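Local coordinates for protein galectin (Danio rerio, PDB 6E20) that binds beta-galactoside-containing glycans as a galectin-1-like lectin and probably acts in zebrafish innate immunity, including recognition of a viral envelope glycoprotein, at residues L17-V22 / F30-G35; N46-A51 / E71-N76; F85-T90 / F96-P101; K118-E123 / Q129-K134. All blocks are in the same frame, centred on the assembly; numbering follows the deposited sequence.

Contacts 1 and 4 are core: each spans the two sheets of the galectin sandwich through buried apolar side chains, without a hydrogen bond between their segments. Their centres lie about 6 Å apart, and strands 16-23 and 126-133 are neighbours in one sheet, as are 30-34 and 116-124 in the other. Contact 3 works within a sheet, pairing 85-90 with 96-101 by backbone bonds; one face is buried, the other turns outward. Strand 85-91 also pairs with strand 16-23, joining contact 3 to contact 1. Contact 2, partly buried at the sugar site, is polar and bridged by the glycan; Asn46 ties it to contact 1 through the carbonyl of Phe30.

Contact 1. Residues L17-V22 / F30-G35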
loop_
_atom_site.group_PDB
_atom_site.type_symbol
_atom_site.label_atom_id
_atom_site.label_comp_id
_atom_site.label_asym_id
_atom_site.label_seq_id
_atom_site.Cartn_x
_atom_site.Cartn_y
_atom_site.Cartn_z
ATOM N N LEU B 17 10.466 1.509 5.117
ATOM C CA LEU B 17 9.027 1.190 5.010
ATOM C C LEU B 17 8.310 1.836 6.201
ATOM O O LEU B 17 8.656 1.488 7.337
ATOM C CB LEU B 17 8.889 -0.323 5.025
ATOM C CG LEU B 17 7.488 -0.848 5.306
ATOM C CD1 LEU B 17 6.489 -0.296 4.300
ATOM C CD2 LEU B 17 7.511 -2.363 5.298
ATOM N N THR B 18 7.380 2.751 5.933
ATOM C CA THR B 18 6.552 3.448 6.948
ATOM C C THR B 18 5.150 2.849 6.885
ATOM O O THR B 18 4.575 2.847 5.800
ATOM C CB THR B 18 6.601 4.968 6.773
ATOM O OG1 THR B 18 7.981 5.356 6.848
ATOM C CG2 THR B 18 5.832 5.706 7.845
ATOM N N ILE B 19 4.688 2.268 7.991
ATOM C CA ILE B 19 3.339 1.637 8.101
ATOM C C ILE B 19 2.542 2.484 9.074
ATOM O O ILE B 19 3.037 2.684 10.209
ATOM C CB ILE B 19 3.416 0.167 8.562
ATOM C CG1 ILE B 19 4.208 -0.691 7.565
ATOM C CG2 ILE B 19 2.012 -0.400 8.790
ATOM C CD1 ILE B 19 4.717 -1.991 8.131
ATOM N N THR B 20 1.402 2.993 8.614
ATOM C CA THR B 20 0.417 3.730 9.443
ATOM C C THR B 20 -0.823 2.855 9.589
ATOM O O THR B 20 -1.354 2.385 8.575
ATOM C CB THR B 20 0.040 5.085 8.839
ATOM O OG1 THR B 20 1.263 5.627 8.347
ATOM C CG2 THR B 20 -0.593 6.013 9.850
ATOM N N GLY B 21 -1.250 2.665 10.822
ATOM C CA GLY B 21 -2.350 1.760 11.158
ATOM C C GLY B 21 -2.958 2.101 12.489
ATOM O O GLY B 21 -2.408 2.948 13.215
ATOM N N VAL B 22 -4.085 1.458 12.769
ATOM C CA VAL B 22 -4.809 1.534 14.067
ATOM C C VAL B 22 -5.231 0.118 14.412
ATOM O O VAL B 22 -5.936 -0.511 13.613
ATOM C CB VAL B 22 -6.035 2.447 13.958
ATOM C CG1 VAL B 22 -6.704 2.645 15.308
ATOM C CG2 VAL B 22 -5.703 3.774 13.296
ATOM N N PHE B 30 -1.916 -8.480 16.076
ATOM C CA PHE B 30 -1.862 -8.249 14.611
ATOM C C PHE B 30 -0.453 -8.536 14.147
ATOM O O PHE B 30 0.418 -8.624 15.015
ATOM C CB PHE B 30 -2.318 -6.837 14.223
ATOM C CG PHE B 30 -1.460 -5.700 14.710
ATOM C CD1 PHE B 30 -1.720 -5.075 15.921
ATOM C CD2 PHE B 30 -0.412 -5.211 13.934
ATOM C CE1 PHE B 30 -0.941 -4.011 16.359
ATOM C CE2 PHE B 30 0.380 -4.157 14.374
ATOM C CZ PHE B 30 0.098 -3.542 15.576
ATOM N N ALA B 31 -0.251 -8.706 12.847
ATOM C CA ALA B 31 1.076 -9.076 12.306
ATOM C C ALA B 31 1.303 -8.390 10.964
ATOM O O ALA B 31 0.353 -8.285 10.155
ATOM C CB ALA B 31 1.225 -10.579 12.198
ATOM N N ILE B 32 2.550 -7.957 10.796
ATOM C CA ILE B 32 3.191 -7.475 9.549
ATOM C C ILE B 32 4.086 -8.607 9.078
ATOM O O ILE B 32 4.930 -9.072 9.871
ATOM C CB ILE B 32 4.008 -6.191 9.793
ATOM C CG1 ILE B 32 3.149 -5.056 10.369
ATOM C CG2 ILE B 32 4.699 -5.788 8.515
ATOM C CD1 ILE B 32 3.826 -4.278 11.474
ATOM N N ASN B 33 3.844 -9.061 7.861
ATOM C CA ASN B 33 4.585 -10.167 7.210
ATOM C C ASN B 33 5.285 -9.556 6.011
ATOM O O ASN B 33 4.572 -9.048 5.124
ATOM C CB ASN B 33 3.630 -11.303 6.838
ATOM C CG ASN B 33 2.987 -11.921 8.060
ATOM O OD1 ASN B 33 1.779 -11.786 8.311
ATOM N ND2 ASN B 33 3.794 -12.598 8.841
ATOM N N ILE B 34 6.622 -9.570 6.011
ATOM C CA ILE B 34 7.432 -9.141 4.843
ATOM C C ILE B 34 8.202 -10.365 4.319
ATOM O O ILE B 34 8.876 -11.079 5.125
ATOM C CB ILE B 34 8.352 -7.973 5.216
ATOM C CG1 ILE B 34 7.583 -6.790 5.821
ATOM C CG2 ILE B 34 9.183 -7.548 4.012
ATOM C CD1 ILE B 34 8.492 -5.756 6.481
ATOM N N GLY B 35 8.095 -10.642 3.021
ATOM C CA GLY B 35 8.796 -11.817 2.463
ATOM C C GLY B 35 8.596 -11.942 0.975
ATOM O O GLY B 35 8.503 -10.907 0.312
#
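The hydrophobic interior of a beta-sandwich is bridged here by two aliphatic pairs, Leu17 with Ile34 and Ile19 with Ile32, on strands of opposite sheets. In both pairs the side chains reach toward each other tip to tip. Leu17 CD2 meets Ile34 CD1 at 3.7 Å. Leu17 CG stands opposite its backbone N and beside its carbonyl carbon (chi1 164°), which carries CD2 across the interior. Ile19 CD1 ends 3.8 Å from Ile32 CG2 and also lies close to CG1 and CD1 of that residue, so one methyl rests against most of the neighbouring side chain. The backbones stay well apart, 9.2 Å between Ile19 CA and Ile32 CA, and no hydrogen bond crosses; dispersion and the burial of four side chains hold this part together. Ile87 and Ile89 pack against Ile32 and Ile34, Phe122 against Ile19, and Val131 and Ile133 against Leu17. Aliphatic side chains meeting end to end between two antiparallel sheets are typical of the core of the galectin jelly-roll sandwich.

Contact 2. Residues N46-A51 / E71-N76. With NDG (2-acetamido-2-deoxy-alpha-D-glucopyranose), chain D; GAL (beta-D-galactopyranose), chain C.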
loop_
_atom_site.group_PDB
_atom_site.type_symbol
_atom_site.label_atom_id
_atom_site.label_comp_id
_atom_site.label_asym_id
_atom_site.label_seq_id
_atom_site.Cartn_x
_atom_site.Cartn_y
_atom_site.Cartn_z
ATOM N N ASN B 46 4.701 -9.360 15.248
ATOM C CA ASN B 46 3.385 -9.746 15.805
ATOM C C ASN B 46 3.241 -9.101 17.176
ATOM O O ASN B 46 3.499 -9.733 18.205
ATOM C CB ASN B 46 3.240 -11.266 15.733
ATOM C CG ASN B 46 1.938 -11.792 16.290
ATOM O OD1 ASN B 46 1.930 -12.858 16.901
ATOM N ND2 ASN B 46 0.857 -11.056 16.084
ATOM N N PRO B 47 2.858 -7.802 17.227
ATOM C CA PRO B 47 2.395 -7.189 18.474
ATOM C C PRO B 47 1.165 -7.940 19.015
ATOM O O PRO B 47 0.190 -8.087 18.300
ATOM C CB PRO B 47 2.100 -5.744 18.073
ATOM C CG PRO B 47 2.994 -5.508 16.861
ATOM C CD PRO B 47 2.919 -6.829 16.120
ATOM N N ARG B 48 1.284 -8.455 20.241
ATOM C CA ARG B 48 0.242 -9.221 20.967
ATOM C C ARG B 48 -0.246 -8.411 22.175
ATOM O O ARG B 48 0.512 -8.284 23.165
ATOM C CB ARG B 48 0.828 -10.583 21.349
ATOM C CG ARG B 48 1.209 -11.445 20.145
ATOM C CD ARG B 48 1.855 -12.751 20.585
ATOM N NE ARG B 48 2.248 -13.586 19.453
ATOM C CZ ARG B 48 2.755 -14.810 19.556
ATOM N NH1 ARG B 48 2.951 -15.368 20.737
ATOM N NH2 ARG B 48 3.059 -15.489 18.476
ATOM N N PHE B 49 -1.485 -7.911 22.115
ATOM C CA PHE B 49 -2.184 -7.337 23.289
ATOM C C PHE B 49 -2.373 -8.476 24.287
ATOM O O PHE B 49 -1.951 -8.368 25.471
ATOM C CB PHE B 49 -3.523 -6.703 22.889
ATOM C CG PHE B 49 -3.353 -5.503 21.997
ATOM C CD1 PHE B 49 -2.951 -4.289 22.538
ATOM C CD2 PHE B 49 -3.489 -5.613 20.618
ATOM C CE1 PHE B 49 -2.726 -3.193 21.721
ATOM C CE2 PHE B 49 -3.296 -4.512 19.805
ATOM C CZ PHE B 49 -2.892 -3.303 20.356
ATOM N N ASP B 50 -2.931 -9.573 23.782
ATOM C CA ASP B 50 -3.201 -10.792 24.577
ATOM C C ASP B 50 -3.557 -11.932 23.621
ATOM O O ASP B 50 -4.758 -12.035 23.222
ATOM C CB ASP B 50 -4.311 -10.510 25.586
ATOM C CG ASP B 50 -4.343 -11.454 26.774
ATOM O OD1 ASP B 50 -3.668 -12.476 26.723
ATOM O OD2 ASP B 50 -5.032 -11.132 27.755
ATOM N N ALA B 51 -2.567 -12.751 23.248
ATOM C CA ALA B 51 -2.736 -13.871 22.292
ATOM C C ALA B 51 -1.543 -14.831 22.428
ATOM O O ALA B 51 -0.440 -14.292 22.795
ATOM C CB ALA B 51 -2.886 -13.296 20.903
ATOM N N GLU B 71 11.811 -17.521 17.967
ATOM C CA GLU B 71 11.109 -16.261 18.323
ATOM C C GLU B 71 12.109 -15.291 18.964
ATOM O O GLU B 71 12.911 -15.722 19.807
ATOM C CB GLU B 71 9.941 -16.494 19.291
ATOM C CG GLU B 71 8.834 -17.337 18.677
ATOM C CD GLU B 71 7.619 -17.588 19.543
ATOM O OE1 GLU B 71 7.781 -17.825 20.737
ATOM O OE2 GLU B 71 6.523 -17.619 19.000
ATOM N N HIS B 72 12.033 -14.032 18.562
ATOM C CA HIS B 72 12.561 -12.863 19.313
ATOM C C HIS B 72 11.368 -12.172 19.990
ATOM O O HIS B 72 10.314 -11.975 19.316
ATOM C CB HIS B 72 13.315 -11.900 18.385
ATOM C CG HIS B 72 14.593 -12.467 17.863
ATOM N ND1 HIS B 72 15.789 -11.760 17.905
ATOM C CD2 HIS B 72 14.878 -13.680 17.331
ATOM C CE1 HIS B 72 16.752 -12.501 17.376
ATOM N NE2 HIS B 72 16.218 -13.697 17.019
ATOM N N ARG B 73 11.509 -11.848 21.266
ATOM C CA ARG B 73 10.409 -11.287 22.086
ATOM C C ARG B 73 10.871 -9.954 22.669
ATOM O O ARG B 73 12.015 -9.870 23.156
ATOM C CB ARG B 73 9.966 -12.301 23.144
ATOM C CG ARG B 73 9.316 -13.528 22.521
ATOM C CD ARG B 73 9.472 -14.856 23.257
ATOM N NE ARG B 73 8.414 -15.709 22.745
ATOM C CZ ARG B 73 7.155 -15.545 23.080
ATOM N NH1 ARG B 73 6.839 -14.632 23.981
ATOM N NH2 ARG B 73 6.213 -16.290 22.531
ATOM N N ASP B 74 10.022 -8.944 22.541
ATOM C CA ASP B 74 10.259 -7.609 23.128
ATOM C C ASP B 74 9.066 -7.228 24.002
ATOM O O ASP B 74 7.934 -7.344 23.543
ATOM C CB ASP B 74 10.530 -6.558 22.059
ATOM C CG ASP B 74 11.244 -5.380 22.687
ATOM O OD1 ASP B 74 10.995 -5.139 23.879
ATOM O OD2 ASP B 74 12.055 -4.760 22.006
ATOM N N ASP B 75 9.373 -6.750 25.207
ATOM C CA ASP B 75 8.432 -6.298 26.252
ATOM C C ASP B 75 8.045 -4.837 25.968
ATOM O O ASP B 75 7.058 -4.351 26.530
ATOM C CB ASP B 75 9.084 -6.544 27.617
ATOM C CG ASP B 75 8.130 -6.516 28.797
ATOM O OD1 ASP B 75 7.230 -7.383 28.849
ATOM O OD2 ASP B 75 8.293 -5.624 29.663
ATOM N N ASN B 76 8.784 -4.146 25.109
ATOM C CA ASN B 76 8.450 -2.761 24.684
ATOM C C ASN B 76 7.180 -2.795 23.821
ATOM O O ASN B 76 7.193 -3.464 22.796
ATOM C CB ASN B 76 9.641 -2.157 23.949
ATOM C CG ASN B 76 9.382 -0.749 23.474
ATOM O OD1 ASN B 76 8.469 -0.080 23.957
ATOM N ND2 ASN B 76 10.195 -0.294 22.536
HETATM C C1 NDG D . 4.514 -21.281 21.321
HETATM C C2 NDG D . 4.728 -19.728 21.264
HETATM C C3 NDG D . 3.772 -19.020 20.362
HETATM C C4 NDG D . 3.612 -19.754 19.040
HETATM C C5 NDG D . 3.116 -21.172 19.333
HETATM C C6 NDG D . 2.782 -21.969 18.057
HETATM C C7 NDG D . 5.611 -19.098 23.297
HETATM C C8 NDG D . 6.385 -18.549 24.471
HETATM O O5 NDG D . 4.118 -21.872 20.077
HETATM O O3 NDG D . 4.354 -17.726 20.247
HETATM O O4 NDG D . 2.615 -19.026 18.343
HETATM O O6 NDG D . 3.929 -21.963 17.189
HETATM O O7 NDG D . 5.791 -20.021 22.751
HETATM N N2 NDG D . 4.632 -18.863 22.477
HETATM O O1 NDG D . 3.580 -21.628 22.324
HETATM C C1 GAL C . 2.882 -18.779 16.971
HETATM C C2 GAL C . 1.629 -18.142 16.424
HETATM C C3 GAL C . 1.847 -17.734 14.970
HETATM C C4 GAL C . 3.095 -16.856 14.866
HETATM C C5 GAL C . 4.293 -17.617 15.474
HETATM C C6 GAL C . 5.612 -16.805 15.488
HETATM O O2 GAL C . 0.601 -19.130 16.514
HETATM O O3 GAL C . 0.722 -17.033 14.499
HETATM O O4 GAL C . 2.792 -15.661 15.587
HETATM O O5 GAL C . 4.005 -17.956 16.829
HETATM O O6 GAL C . 6.631 -17.481 16.248
#
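Arg48 and Glu71 meet chiefly through the bound sugars, their own charged atoms, Arg48 NH2 and Glu71 OE2, standing 4.1 Å apart. The tight part surrounds Arg48. Its extended chain carries the guanidinium to GAL and NDG, where NH1 donates to NDG O3 (2.8 Å) and NH2 to GAL O4 (2.9 Å). A bond in the guanidinium plane, Arg48 NE to Asn46 OD1 (2.7 Å, 170°), fixes how the group is turned; it meets that oxygen from above the carbonyl plane. Glu71 OE2 takes bonds from GAL O6 (2.8 Å) and NDG O3. Within 71-76, Arg73 NE and NH2 both grip Glu71 OE1 in a salt bridge, NH2 at 2.8 Å. The loose, partly exposed side is where Arg48 NH1 and Arg73 NH2 come within 3.8 Å, like charges without a direct bond, each arginine salt-bridged to Asp54. His44 and Asn61 also hydrogen-bond to galactose. This network is consistent with recognition of the galactose O4 configuration and, through O3, of the adjoining NDG, as in other galectins.

Contact 3. Residues F85-T90 / F96-P101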
loop_
_atom_site.group_PDB
_atom_site.type_symbol
_atom_site.label_atom_id
_atom_site.label_comp_id
_atom_site.label_asym_id
_atom_site.label_seq_id
_atom_site.Cartn_x
_atom_site.Cartn_y
_atom_site.Cartn_z
ATOM N N PHE B 85 -0.891 4.264 15.081
ATOM C CA PHE B 85 0.574 4.116 15.224
ATOM C C PHE B 85 1.222 4.316 13.854
ATOM O O PHE B 85 0.556 4.148 12.788
ATOM C CB PHE B 85 0.951 2.741 15.774
ATOM C CG PHE B 85 0.574 1.618 14.847
ATOM C CD1 PHE B 85 1.335 1.328 13.722
ATOM C CD2 PHE B 85 -0.585 0.893 15.058
ATOM C CE1 PHE B 85 0.961 0.316 12.848
ATOM C CE2 PHE B 85 -0.952 -0.122 14.185
ATOM C CZ PHE B 85 -0.186 -0.404 13.081
ATOM N N GLN B 86 2.503 4.660 13.918
ATOM C CA GLN B 86 3.432 4.694 12.776
ATOM C C GLN B 86 4.677 3.894 13.174
ATOM O O GLN B 86 5.208 4.125 14.277
ATOM C CB GLN B 86 3.709 6.134 12.344
ATOM C CG GLN B 86 4.045 6.206 10.867
ATOM C CD GLN B 86 4.177 7.618 10.348
ATOM O OE1 GLN B 86 5.218 8.253 10.508
ATOM N NE2 GLN B 86 3.145 8.080 9.659
ATOM N N ILE B 87 4.998 2.895 12.354
ATOM C CA ILE B 87 6.180 1.986 12.457
ATOM C C ILE B 87 7.057 2.203 11.218
ATOM O O ILE B 87 6.507 2.344 10.097
ATOM C CB ILE B 87 5.711 0.527 12.555
ATOM C CG1 ILE B 87 4.902 0.278 13.829
ATOM C CG2 ILE B 87 6.865 -0.448 12.426
ATOM C CD1 ILE B 87 4.101 -1.018 13.778
ATOM N N LYS B 88 8.375 2.251 11.417
ATOM C CA LYS B 88 9.366 2.337 10.319
ATOM C C LYS B 88 10.162 1.051 10.353
ATOM O O LYS B 88 10.408 0.547 11.470
ATOM C CB LYS B 88 10.278 3.556 10.470
ATOM C CG LYS B 88 9.529 4.874 10.469
ATOM C CD LYS B 88 10.377 6.038 10.060
ATOM C CE LYS B 88 9.532 7.223 9.658
ATOM N NZ LYS B 88 10.389 8.402 9.410
ATOM N N ILE B 89 10.465 0.520 9.175
ATOM C CA ILE B 89 11.320 -0.687 9.004
ATOM C C ILE B 89 12.375 -0.346 7.966
ATOM O O ILE B 89 11.996 0.021 6.834
ATOM C CB ILE B 89 10.494 -1.929 8.619
ATOM C CG1 ILE B 89 9.379 -2.151 9.642
ATOM C CG2 ILE B 89 11.377 -3.172 8.454
ATOM C CD1 ILE B 89 8.605 -3.409 9.428
ATOM N N THR B 90 13.635 -0.435 8.383
ATOM C CA THR B 90 14.836 -0.374 7.534
ATOM C C THR B 90 15.436 -1.780 7.473
ATOM O O THR B 90 15.422 -2.478 8.498
ATOM C CB THR B 90 15.841 0.599 8.159
ATOM O OG1 THR B 90 15.160 1.838 8.365
ATOM C CG2 THR B 90 17.048 0.803 7.284
ATOM N N PHE B 96 16.627 -6.565 9.952
ATOM C CA PHE B 96 15.559 -5.546 9.949
ATOM C C PHE B 96 15.731 -4.662 11.176
ATOM O O PHE B 96 15.969 -5.182 12.283
ATOM C CB PHE B 96 14.174 -6.182 9.982
ATOM C CG PHE B 96 13.909 -7.032 8.780
ATOM C CD1 PHE B 96 14.283 -8.373 8.769
ATOM C CD2 PHE B 96 13.332 -6.479 7.648
ATOM C CE1 PHE B 96 14.027 -9.162 7.664
ATOM C CE2 PHE B 96 13.057 -7.280 6.553
ATOM C CZ PHE B 96 13.414 -8.614 6.563
ATOM N N LEU B 97 15.572 -3.365 10.985
ATOM C CA LEU B 97 15.553 -2.396 12.112
ATOM C C LEU B 97 14.167 -1.770 12.146
ATOM O O LEU B 97 13.880 -0.948 11.296
ATOM C CB LEU B 97 16.649 -1.339 11.926
ATOM C CG LEU B 97 16.920 -0.443 13.140
ATOM C CD1 LEU B 97 15.739 0.462 13.454
ATOM C CD2 LEU B 97 17.279 -1.273 14.360
ATOM N N VAL B 98 13.373 -2.155 13.130
ATOM C CA VAL B 98 12.013 -1.611 13.360
ATOM C C VAL B 98 12.127 -0.451 14.333
ATOM O O VAL B 98 12.598 -0.676 15.456
ATOM C CB VAL B 98 11.062 -2.681 13.910
ATOM C CG1 VAL B 98 9.648 -2.142 14.060
ATOM C CG2 VAL B 98 11.107 -3.922 13.046
ATOM N N THR B 99 11.681 0.721 13.915
ATOM C CA THR B 99 11.486 1.883 14.809
ATOM C C THR B 99 9.997 1.917 15.170
ATOM O O THR B 99 9.139 2.012 14.268
ATOM C CB THR B 99 12.063 3.166 14.193
ATOM O OG1 THR B 99 13.392 2.866 13.735
ATOM C CG2 THR B 99 12.054 4.325 15.162
ATOM N N LEU B 100 9.727 1.815 16.461
ATOM C CA LEU B 100 8.369 1.813 17.035
ATOM C C LEU B 100 7.927 3.252 17.246
ATOM O O LEU B 100 8.768 4.147 17.226
ATOM C CB LEU B 100 8.449 1.047 18.348
ATOM C CG LEU B 100 8.724 -0.435 18.163
ATOM C CD1 LEU B 100 8.735 -1.135 19.505
ATOM C CD2 LEU B 100 7.690 -1.047 17.231
ATOM N N PRO B 101 6.607 3.484 17.479
ATOM C CA PRO B 101 6.060 4.826 17.676
ATOM C C PRO B 101 6.864 5.650 18.689
ATOM O O PRO B 101 7.168 6.776 18.401
ATOM C CB PRO B 101 4.642 4.610 18.222
ATOM C CG PRO B 101 4.266 3.209 17.793
ATOM C CD PRO B 101 5.565 2.450 17.579
HETATM O O HOH W 1 13.550 1.615 11.211
#
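Lys88 and Thr99 face each other as a hydrogen-bonded antiparallel pair, bound both ways: Lys88 N to Thr99 O at 3.0 Å and Thr99 N to Lys88 O at 2.8 Å. Two residues on, Thr90 and Leu97 repeat the exchange, with Thr90 N to Leu97 O at 3.0 Å and Leu97 N to Thr90 O at 2.6 Å, the last a nearly straight bond of 175°. Between them lies the non-hydrogen-bonded pair of Ile89 and Val98, whose backbones bond outward instead, Ile89 to Leu17 and Val98 to Ile106; Ile87 and Phe96 likewise pair with Ile19 and Phe108. Leu97 O is satisfied twice, because a water also donates to it at 2.6 Å. That water lies 2.8 Å from Thr99 OG1 and at a longer 3.3 Å from Thr90 OG1, linking both threonine hydroxyls on one face. The other face is apolar. There Ile87 CG2 meets Val98 CG1 at 3.6 Å, the two side chains crossing obliquely, and Ile89 CG2 touches the edge of the Phe96 ring at CD2. The valine branch used, CG1, stands opposite its backbone N (chi1 -176°). Near the far end, the Pro101 ring lies against Phe85 CB. The chemistry implies a beta hairpin with a regular backbone ladder, mixed and water-bridged on the face of Lys88, Thr90, Leu97 and Thr99 and apolar toward the core.

Contact 4. Residues K118-E123 / Q129-K134; sequences KYMYFE and QGVEIK
Met120 sets its terminal methyl against two residues of the facing strand, Val131 and Ile133. Met120 CE lies 3.8 Å from Val131 CG1 and 3.8 Å from Ile133 CD1, tip to tip in both cases, so one methyl is shared by two aliphatic ends. A turn about CG-SD (chi3 -80°) swings CE off the otherwise extended chain to reach them. Phe122 approaches differently. Phe122 CZ lies 4.1 Å from Val131 CG2, and the two side chains run slantwise to each other. Val131 therefore uses both branches: CG1, opposite its backbone N at chi1 -172°, goes to the methionine, while CG2 goes to the phenylalanine. The axes of 118-123 and 129-133 come no nearer than 11.3 Å, at 156° between their directions, and the link is wholly apolar. Ile6 and Met9 pack against Met120 and Val131. At the start of 129-134, Gln129 and Gly130 both face Thr20, a classic beta bulge. Strand 116-124 lies in one sheet of the sandwich beside 4-7, 9-12 and 30-34, while 126-133 borders 16-23 in the other and pairs antiparallel with a strand of the second subunit, carrying that sheet across the dimer interface.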
loop_
_atom_site.group_PDB
_atom_site.type_symbol
_atom_site.label_atom_id
_atom_site.label_comp_id
_atom_site.label_asym_id
_atom_site.label_seq_id
_atom_site.Cartn_x
_atom_site.Cartn_y
_atom_site.Cartn_z
ATOM N N LYS B 118 8.873 -8.521 -2.231
ATOM C CA LYS B 118 7.740 -8.013 -3.052
ATOM C C LYS B 118 6.402 -8.570 -2.523
ATOM O O LYS B 118 5.352 -8.349 -3.193
ATOM C CB LYS B 118 8.020 -8.343 -4.518
ATOM C CG LYS B 118 9.210 -7.573 -5.083
ATOM C CD LYS B 118 9.728 -8.068 -6.421
ATOM C CE LYS B 118 8.641 -8.366 -7.426
ATOM N NZ LYS B 118 9.217 -8.653 -8.763
ATOM N N TYR B 119 6.419 -9.184 -1.339
ATOM C CA TYR B 119 5.210 -9.706 -0.654
ATOM C C TYR B 119 5.051 -9.032 0.718
ATOM O O TYR B 119 5.961 -9.103 1.554
ATOM C CB TYR B 119 5.298 -11.233 -0.594
ATOM C CG TYR B 119 4.151 -11.865 0.139
ATOM C CD1 TYR B 119 2.971 -12.203 -0.494
ATOM C CD2 TYR B 119 4.241 -12.063 1.498
ATOM C CE1 TYR B 119 1.915 -12.760 0.210
ATOM C CE2 TYR B 119 3.202 -12.625 2.211
ATOM C CZ TYR B 119 2.034 -12.973 1.568
ATOM O OH TYR B 119 1.046 -13.527 2.328
ATOM N N MET B 120 3.929 -8.348 0.953
ATOM C CA MET B 120 3.590 -7.781 2.292
ATOM C C MET B 120 2.152 -8.182 2.640
ATOM O O MET B 120 1.239 -8.036 1.810
ATOM C CB MET B 120 3.727 -6.257 2.361
ATOM C CG MET B 120 5.148 -5.773 2.253
ATOM S SD MET B 120 5.284 -3.987 2.539
ATOM C CE MET B 120 4.793 -3.325 0.948
ATOM N N TYR B 121 1.973 -8.701 3.842
ATOM C CA TYR B 121 0.669 -9.199 4.319
ATOM C C TYR B 121 0.468 -8.730 5.755
ATOM O O TYR B 121 1.310 -8.992 6.610
ATOM C CB TYR B 121 0.636 -10.715 4.138
ATOM C CG TYR B 121 -0.623 -11.339 4.670
ATOM C CD1 TYR B 121 -1.851 -10.788 4.376
ATOM C CD2 TYR B 121 -0.593 -12.458 5.476
ATOM C CE1 TYR B 121 -3.018 -11.340 4.853
ATOM C CE2 TYR B 121 -1.757 -13.021 5.964
ATOM C CZ TYR B 121 -2.977 -12.457 5.652
ATOM N N PHE B 122 -0.610 -7.988 5.987
ATOM C CA PHE B 122 -1.012 -7.486 7.317
ATOM C C PHE B 122 -2.215 -8.305 7.774
ATOM O O PHE B 122 -3.231 -8.316 7.058
ATOM C CB PHE B 122 -1.313 -5.992 7.241
ATOM C CG PHE B 122 -0.234 -5.184 6.570
ATOM C CD1 PHE B 122 -0.193 -5.054 5.195
ATOM C CD2 PHE B 122 0.784 -4.621 7.308
ATOM C CE1 PHE B 122 0.806 -4.307 4.587
ATOM C CE2 PHE B 122 1.789 -3.883 6.702
ATOM C CZ PHE B 122 1.797 -3.727 5.338
ATOM N N GLU B 123 -2.077 -9.014 8.895
ATOM C CA GLU B 123 -3.101 -9.994 9.339
ATOM C C GLU B 123 -3.513 -9.674 10.776
ATOM O O GLU B 123 -2.788 -8.924 11.505
ATOM C CB GLU B 123 -2.612 -11.430 9.136
ATOM C CG GLU B 123 -1.807 -12.000 10.275
ATOM C CD GLU B 123 -0.959 -13.203 9.877
ATOM O OE1 GLU B 123 -1.457 -14.034 9.081
ATOM O OE2 GLU B 123 0.201 -13.306 10.350
ATOM N N GLN B 129 -3.738 2.037 7.145
ATOM C CA GLN B 129 -4.107 3.341 6.559
ATOM C C GLN B 129 -2.983 3.846 5.653
ATOM O O GLN B 129 -3.284 4.736 4.839
ATOM C CB GLN B 129 -4.363 4.361 7.666
ATOM C CG GLN B 129 -5.421 3.911 8.668
ATOM C CD GLN B 129 -5.682 4.977 9.710
ATOM O OE1 GLN B 129 -4.759 5.592 10.264
ATOM N NE2 GLN B 129 -6.957 5.199 9.991
ATOM N N GLY B 130 -1.738 3.374 5.834
ATOM C CA GLY B 130 -0.600 3.876 5.042
ATOM C C GLY B 130 0.514 2.867 4.903
ATOM O O GLY B 130 0.892 2.246 5.909
ATOM N N VAL B 131 0.982 2.688 3.672
ATOM C CA VAL B 131 2.236 1.968 3.334
ATOM C C VAL B 131 3.035 2.890 2.420
ATOM O O VAL B 131 2.527 3.223 1.319
ATOM C CB VAL B 131 1.988 0.598 2.687
ATOM C CG1 VAL B 131 3.289 -0.186 2.535
ATOM C CG2 VAL B 131 0.995 -0.199 3.506
ATOM N N GLU B 132 4.195 3.316 2.909
ATOM C CA GLU B 132 5.143 4.196 2.184
ATOM C C GLU B 132 6.512 3.521 2.169
ATOM O O GLU B 132 6.963 3.070 3.244
ATOM C CB GLU B 132 5.259 5.556 2.867
ATOM C CG GLU B 132 3.950 6.313 2.918
ATOM C CD GLU B 132 3.957 7.502 3.865
ATOM O OE1 GLU B 132 3.882 7.274 5.084
ATOM O OE2 GLU B 132 4.047 8.643 3.382
ATOM N N ILE B 133 7.156 3.501 1.006
ATOM C CA ILE B 133 8.522 2.935 0.814
ATOM C C ILE B 133 9.315 3.956 0.009
ATOM O O ILE B 133 8.875 4.245 -1.111
ATOM C CB ILE B 133 8.480 1.568 0.103
ATOM C CG1 ILE B 133 7.716 0.535 0.927
ATOM C CG2 ILE B 133 9.884 1.083 -0.251
ATOM C CD1 ILE B 133 7.423 -0.752 0.185
ATOM N N LYS B 134 10.418 4.466 0.563
ATOM C CA LYS B 134 11.417 5.285 -0.180
ATOM C C LYS B 134 12.817 4.964 0.351
ATOM O O LYS B 134 13.049 5.072 1.536
ATOM C CB LYS B 134 11.095 6.778 -0.047
ATOM C CG LYS B 134 11.258 7.332 1.358
ATOM C CD LYS B 134 10.433 8.564 1.621
ATOM C CE LYS B 134 10.738 9.191 2.968
ATOM N NZ LYS B 134 9.561 9.909 3.519
ATOM O OXT LYS B 134 13.729 4.580 -0.372
#